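Local coordinates for protein putative prolyl-tRNA synthetase (Leishmania major, PDB 5XIL) that probably joins L-proline to its cognate tRNA at the expense of ATP, as a class II aminoacyl-tRNA synthetase, here without its N-terminal part, at residues T409-T421 and L427-G439. Sequence-based numbering, arbitrary orientation.
Sequences TMETHRVRVTEWT and LNRKCLILAPWCG. With MG (magnesium ion), chain F; ZN (zinc ion), chain B.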
loop_
_atom_site.group_PDB
_atom_site.type_symbol
_atom_site.label_atom_id
_atom_site.label_comp_id
_atom_site.label_asym_id
_atom_site.label_seq_id
_atom_site.Cartn_x
_atom_site.Cartn_y
_atom_site.Cartn_z
ATOM N N THR A 409 6.768 -32.507 -1.440
ATOM C CA THR A 409 6.179 -32.755 -2.683
ATOM C C THR A 409 7.131 -32.239 -3.857
ATOM O O THR A 409 7.374 -32.975 -4.865
ATOM C CB THR A 409 4.808 -32.116 -2.717
ATOM O OG1 THR A 409 3.963 -32.777 -1.737
ATOM C CG2 THR A 409 4.225 -32.231 -4.051
ATOM N N MET A 410 7.649 -31.018 -3.704
ATOM C CA MET A 410 8.534 -30.424 -4.649
ATOM C C MET A 410 9.743 -31.242 -4.854
ATOM O O MET A 410 10.083 -31.536 -6.034
ATOM C CB MET A 410 8.862 -28.959 -4.306
ATOM C CG MET A 410 9.855 -28.273 -5.284
ATOM S SD MET A 410 10.435 -26.633 -4.765
ATOM C CE MET A 410 11.545 -27.057 -3.432
ATOM N N GLU A 411 10.436 -31.594 -3.760
ATOM C CA GLU A 411 11.656 -32.338 -3.866
ATOM C C GLU A 411 11.444 -33.718 -4.437
ATOM O O GLU A 411 12.307 -34.191 -5.202
ATOM C CB GLU A 411 12.370 -32.367 -2.529
ATOM C CG GLU A 411 12.903 -31.001 -2.127
ATOM C CD GLU A 411 13.429 -30.920 -0.716
ATOM O OE1 GLU A 411 13.153 -31.819 0.105
ATOM O OE2 GLU A 411 14.099 -29.925 -0.434
ATOM N N THR A 412 10.301 -34.335 -4.124
ATOM C CA THR A 412 9.941 -35.705 -4.593
ATOM C C THR A 412 9.797 -35.670 -6.162
ATOM O O THR A 412 10.274 -36.562 -6.878
ATOM C CB THR A 412 8.630 -36.141 -3.883
ATOM O OG1 THR A 412 8.932 -36.436 -2.511
ATOM C CG2 THR A 412 8.031 -37.358 -4.544
ATOM N N HIS A 413 9.262 -34.573 -6.661
ATOM C CA HIS A 413 8.967 -34.415 -8.063
ATOM C C HIS A 413 10.112 -33.765 -8.855
ATOM O O HIS A 413 9.909 -33.330 -9.974
ATOM C CB HIS A 413 7.694 -33.658 -8.213
ATOM C CG HIS A 413 6.491 -34.469 -7.924
ATOM N ND1 HIS A 413 6.086 -34.683 -6.635
ATOM C CD2 HIS A 413 5.690 -35.216 -8.696
ATOM C CE1 HIS A 413 4.987 -35.402 -6.629
ATOM N NE2 HIS A 413 4.750 -35.782 -7.859
ATOM N N ARG A 414 11.263 -33.618 -8.208
ATOM C CA ARG A 414 12.450 -33.072 -8.844
ATOM C C ARG A 414 13.212 -34.345 -9.117
ATOM O O ARG A 414 13.656 -35.011 -8.181
ATOM C CB ARG A 414 13.224 -32.178 -7.878
ATOM C CG ARG A 414 14.352 -31.391 -8.528
ATOM C CD ARG A 414 14.350 -29.942 -8.070
ATOM N NE ARG A 414 15.087 -29.762 -6.823
ATOM C CZ ARG A 414 14.629 -29.080 -5.777
ATOM N NH1 ARG A 414 13.433 -28.511 -5.826
ATOM N NH2 ARG A 414 15.369 -28.967 -4.682
ATOM N N VAL A 415 13.370 -34.705 -10.383
ATOM C CA VAL A 415 13.999 -35.991 -10.651
ATOM C C VAL A 415 15.306 -35.831 -11.410
ATOM O O VAL A 415 15.330 -35.208 -12.459
ATOM C CB VAL A 415 13.029 -36.892 -11.431
ATOM C CG1 VAL A 415 13.654 -38.221 -11.752
ATOM C CG2 VAL A 415 11.695 -37.068 -10.640
ATOM N N ARG A 416 16.420 -36.334 -10.879
ATOM C CA ARG A 416 17.721 -36.194 -11.569
ATOM C C ARG A 416 17.883 -37.316 -12.634
ATOM O O ARG A 416 18.024 -38.484 -12.268
ATOM C CB ARG A 416 18.857 -36.126 -10.544
ATOM C CG ARG A 416 19.939 -35.121 -10.916
ATOM C CD ARG A 416 20.709 -34.599 -9.704
ATOM N NE ARG A 416 21.794 -35.441 -9.191
ATOM C CZ ARG A 416 21.750 -36.072 -8.013
ATOM N NH1 ARG A 416 20.634 -35.982 -7.266
ATOM N NH2 ARG A 416 22.791 -36.805 -7.573
ATOM N N VAL A 417 17.904 -36.906 -13.928
ATOM C CA VAL A 417 17.824 -37.702 -15.107
ATOM C C VAL A 417 19.183 -37.616 -15.813
ATOM O O VAL A 417 19.630 -36.518 -16.109
ATOM C CB VAL A 417 16.730 -37.261 -16.053
ATOM C CG1 VAL A 417 16.779 -37.965 -17.429
ATOM C CG2 VAL A 417 15.362 -37.486 -15.441
ATOM N N THR A 418 19.826 -38.729 -16.057
ATOM C CA THR A 418 21.085 -38.709 -16.831
ATOM C C THR A 418 21.046 -39.371 -18.183
ATOM O O THR A 418 22.034 -39.278 -18.913
ATOM C CB THR A 418 22.174 -39.432 -16.077
ATOM O OG1 THR A 418 21.745 -40.771 -15.840
ATOM C CG2 THR A 418 22.407 -38.793 -14.754
ATOM N N GLU A 419 19.993 -40.120 -18.479
ATOM C CA GLU A 419 19.800 -40.752 -19.750
ATOM C C GLU A 419 18.614 -40.161 -20.536
ATOM O O GLU A 419 17.478 -40.126 -20.056
ATOM C CB GLU A 419 19.628 -42.264 -19.524
ATOM C CG GLU A 419 20.533 -42.848 -18.414
ATOM C CD GLU A 419 22.036 -42.826 -18.700
ATOM O OE1 GLU A 419 22.370 -43.268 -19.823
ATOM O OE2 GLU A 419 22.876 -42.393 -17.834
ATOM N N TRP A 420 18.843 -39.827 -21.821
ATOM C CA TRP A 420 17.837 -39.227 -22.614
ATOM C C TRP A 420 16.537 -40.044 -22.606
ATOM O O TRP A 420 15.472 -39.479 -22.641
ATOM C CB TRP A 420 18.300 -38.888 -24.053
ATOM C CG TRP A 420 17.138 -38.396 -24.796
ATOM C CD1 TRP A 420 16.357 -39.081 -25.663
ATOM C CD2 TRP A 420 16.457 -37.120 -24.582
ATOM N NE1 TRP A 420 15.326 -38.317 -26.059
ATOM C CE2 TRP A 420 15.354 -37.108 -25.413
ATOM C CE3 TRP A 420 16.739 -35.990 -23.840
ATOM C CZ2 TRP A 420 14.450 -36.039 -25.451
ATOM C CZ3 TRP A 420 15.850 -34.935 -23.883
ATOM C CH2 TRP A 420 14.741 -34.956 -24.718
ATOM N N THR A 421 16.631 -41.377 -22.601
ATOM C CA THR A 421 15.464 -42.179 -22.796
ATOM C C THR A 421 14.500 -42.079 -21.626
ATOM O O THR A 421 13.352 -42.425 -21.773
ATOM C CB THR A 421 15.775 -43.690 -23.014
ATOM O OG1 THR A 421 16.788 -44.117 -22.084
ATOM C CG2 THR A 421 16.267 -43.957 -24.381
ATOM N N LEU A 427 8.884 -36.515 -17.567
ATOM C CA LEU A 427 7.919 -35.501 -17.755
ATOM C C LEU A 427 6.502 -36.076 -17.639
ATOM O O LEU A 427 5.664 -35.443 -17.014
ATOM C CB LEU A 427 8.034 -34.848 -19.140
ATOM C CG LEU A 427 9.356 -34.159 -19.406
ATOM C CD1 LEU A 427 9.204 -33.686 -20.859
ATOM C CD2 LEU A 427 9.641 -33.007 -18.422
ATOM N N ASN A 428 6.253 -37.205 -18.282
ATOM C CA ASN A 428 4.961 -37.773 -18.274
ATOM C C ASN A 428 4.520 -38.283 -16.916
ATOM O O ASN A 428 3.334 -38.501 -16.714
ATOM C CB ASN A 428 4.825 -38.868 -19.294
ATOM C CG ASN A 428 4.809 -38.334 -20.709
ATOM O OD1 ASN A 428 4.466 -37.188 -20.950
ATOM N ND2 ASN A 428 5.118 -39.212 -21.658
ATOM N N ARG A 429 5.441 -38.287 -15.960
ATOM C CA ARG A 429 5.119 -38.665 -14.594
ATOM C C ARG A 429 4.813 -37.389 -13.793
ATOM O O ARG A 429 4.735 -37.423 -12.565
ATOM C CB ARG A 429 6.280 -39.427 -13.957
ATOM C CG ARG A 429 6.180 -40.938 -14.094
ATOM C CD ARG A 429 7.165 -41.643 -13.176
ATOM N NE ARG A 429 8.530 -41.582 -13.688
ATOM C CZ ARG A 429 8.977 -42.305 -14.711
ATOM N NH1 ARG A 429 8.166 -43.147 -15.335
ATOM N NH2 ARG A 429 10.236 -42.184 -15.109
ATOM N N LYS A 430 4.642 -36.269 -14.499
ATOM C CA LYS A 430 4.360 -35.015 -13.888
ATOM C C LYS A 430 5.466 -34.557 -12.913
ATOM O O LYS A 430 5.173 -34.031 -11.805
ATOM C CB LYS A 430 3.007 -35.045 -13.204
ATOM C CG LYS A 430 1.888 -35.267 -14.224
ATOM C CD LYS A 430 0.537 -35.201 -13.504
ATOM C CE LYS A 430 -0.584 -35.690 -14.404
ATOM N NZ LYS A 430 -0.363 -37.164 -14.702
ATOM N N CYS A 431 6.699 -34.768 -13.348
ATOM C CA CYS A 431 7.900 -34.342 -12.611
ATOM C C CYS A 431 8.674 -33.257 -13.362
ATOM O O CYS A 431 8.566 -33.178 -14.599
ATOM C CB CYS A 431 8.787 -35.531 -12.418
ATOM S SG CYS A 431 8.104 -36.767 -11.281
ATOM N N LEU A 432 9.485 -32.507 -12.634
ATOM C CA LEU A 432 10.537 -31.657 -13.184
ATOM C C LEU A 432 11.756 -32.485 -13.215
ATOM O O LEU A 432 11.859 -33.553 -12.539
ATOM C CB LEU A 432 10.776 -30.410 -12.367
ATOM C CG LEU A 432 9.587 -29.536 -12.042
ATOM C CD1 LEU A 432 9.999 -28.269 -11.324
ATOM C CD2 LEU A 432 8.792 -29.251 -13.280
ATOM N N ILE A 433 12.749 -31.999 -13.970
ATOM C CA ILE A 433 13.948 -32.789 -14.198
ATOM C C ILE A 433 15.173 -31.970 -13.958
ATOM O O ILE A 433 15.285 -30.846 -14.464
ATOM C CB ILE A 433 13.978 -33.285 -15.672
ATOM C CG1 ILE A 433 12.861 -34.318 -15.911
ATOM C CG2 ILE A 433 15.344 -33.912 -15.989
ATOM C CD1 ILE A 433 12.611 -34.655 -17.392
ATOM N N LEU A 434 16.085 -32.494 -13.182
ATOM C CA LEU A 434 17.444 -31.947 -13.107
ATOM C C LEU A 434 18.344 -32.820 -13.926
ATOM O O LEU A 434 18.411 -34.030 -13.709
ATOM C CB LEU A 434 17.925 -31.977 -11.648
ATOM C CG LEU A 434 17.629 -30.820 -10.782
ATOM C CD1 LEU A 434 18.112 -31.194 -9.380
ATOM C CD2 LEU A 434 18.349 -29.560 -11.287
ATOM N N ALA A 435 18.982 -32.240 -14.927
ATOM C CA ALA A 435 19.776 -33.000 -15.869
ATOM C C ALA A 435 21.112 -32.278 -16.127
ATOM O O ALA A 435 21.198 -31.037 -15.975
ATOM C CB ALA A 435 19.012 -33.126 -17.189
ATOM N N PRO A 436 22.148 -33.045 -16.534
ATOM C CA PRO A 436 23.478 -32.486 -16.829
ATOM C C PRO A 436 23.395 -31.760 -18.123
ATOM O O PRO A 436 22.738 -32.238 -19.059
ATOM C CB PRO A 436 24.377 -33.709 -17.011
ATOM C CG PRO A 436 23.621 -34.845 -16.379
ATOM C CD PRO A 436 22.160 -34.525 -16.512
ATOM N N TRP A 437 24.044 -30.603 -18.206
ATOM C CA TRP A 437 23.979 -29.759 -19.429
ATOM C C TRP A 437 25.376 -29.166 -19.684
ATOM O O TRP A 437 26.084 -28.852 -18.731
ATOM C CB TRP A 437 22.994 -28.633 -19.181
ATOM C CG TRP A 437 22.779 -27.682 -20.312
ATOM C CD1 TRP A 437 22.681 -27.971 -21.655
ATOM C CD2 TRP A 437 22.657 -26.274 -20.212
ATOM N NE1 TRP A 437 22.464 -26.817 -22.386
ATOM C CE2 TRP A 437 22.451 -25.763 -21.525
ATOM C CE3 TRP A 437 22.738 -25.386 -19.163
ATOM C CZ2 TRP A 437 22.262 -24.424 -21.777
ATOM C CZ3 TRP A 437 22.531 -24.081 -19.419
ATOM C CH2 TRP A 437 22.311 -23.592 -20.713
ATOM N N CYS A 438 25.832 -29.107 -20.946
ATOM C CA CYS A 438 27.182 -28.539 -21.201
ATOM C C CYS A 438 27.160 -27.019 -21.192
ATOM O O CYS A 438 28.209 -26.362 -21.090
ATOM C CB CYS A 438 27.752 -29.034 -22.563
ATOM S SG CYS A 438 26.784 -28.504 -23.967
ATOM N N GLY A 439 25.971 -26.451 -21.317
ATOM C CA GLY A 439 25.794 -25.032 -21.318
ATOM C C GLY A 439 25.537 -24.440 -22.673
ATOM O O GLY A 439 25.322 -23.228 -22.792
HETATM MG MG MG F . 2.973 -36.211 -8.759
HETATM ZN ZN ZN B . 25.432 -30.155 -24.857
HETATM O O HOH W 1 4.133 -37.601 -10.006
HETATM O O HOH W 2 3.158 -34.386 -10.009
HETATM O O HOH W 3 2.818 -37.850 -7.592
HETATM O O HOH W 4 1.340 -36.466 -9.692
#
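Four backbone hydrogen bonds tie His-413 through Val-417 to Leu-432 and Leu-434 as parallel neighbours, beginning with Leu-432 N to His-413 O at 2.8 Å. Val-415 gives its N-H to Leu-432 O and takes one from Leu-434 N, and Val-417 N closes the ladder on Leu-434 O. On one face Leu-434 lies between two arginine stems: its CD1 meets Arg-414 CG at 3.9 Å and its CB meets Arg-416 CG at 3.8 Å, while the guanidinium of Arg-416 goes on to a salt bridge with Glu-486. On the other face Val-415 CG2 rests on Cys-431 SG (3.7 Å), and Val-417 holds CG1 anti to its backbone N (chi1 171°), which turns CG2 to pack on Ile-433 CG2 at 3.6 Å. Thr-426 and Phe-423 of helix 423-428 cover this side. Val-417 O, buried against Pro-436 CD, has no hydrogen-bond partner. Where helix 387-412 ends, the His-413 ring passes Lys-430 O obliquely and binds magnesium through NE2 at 2.0 Å. ND1 donates in the ring plane to Thr-409 O, so the ring is held at both nitrogens; Glu-219 and four waters complete the metal's shell. Strand 432-437 pairs on its other edge with strand 504-509 and leads to the zinc ligand Cys-438, making this a beta-alpha-beta unit of the zinc-binding C-terminal domain of archaeal/eukaryotic-type prolyl-tRNA synthetases.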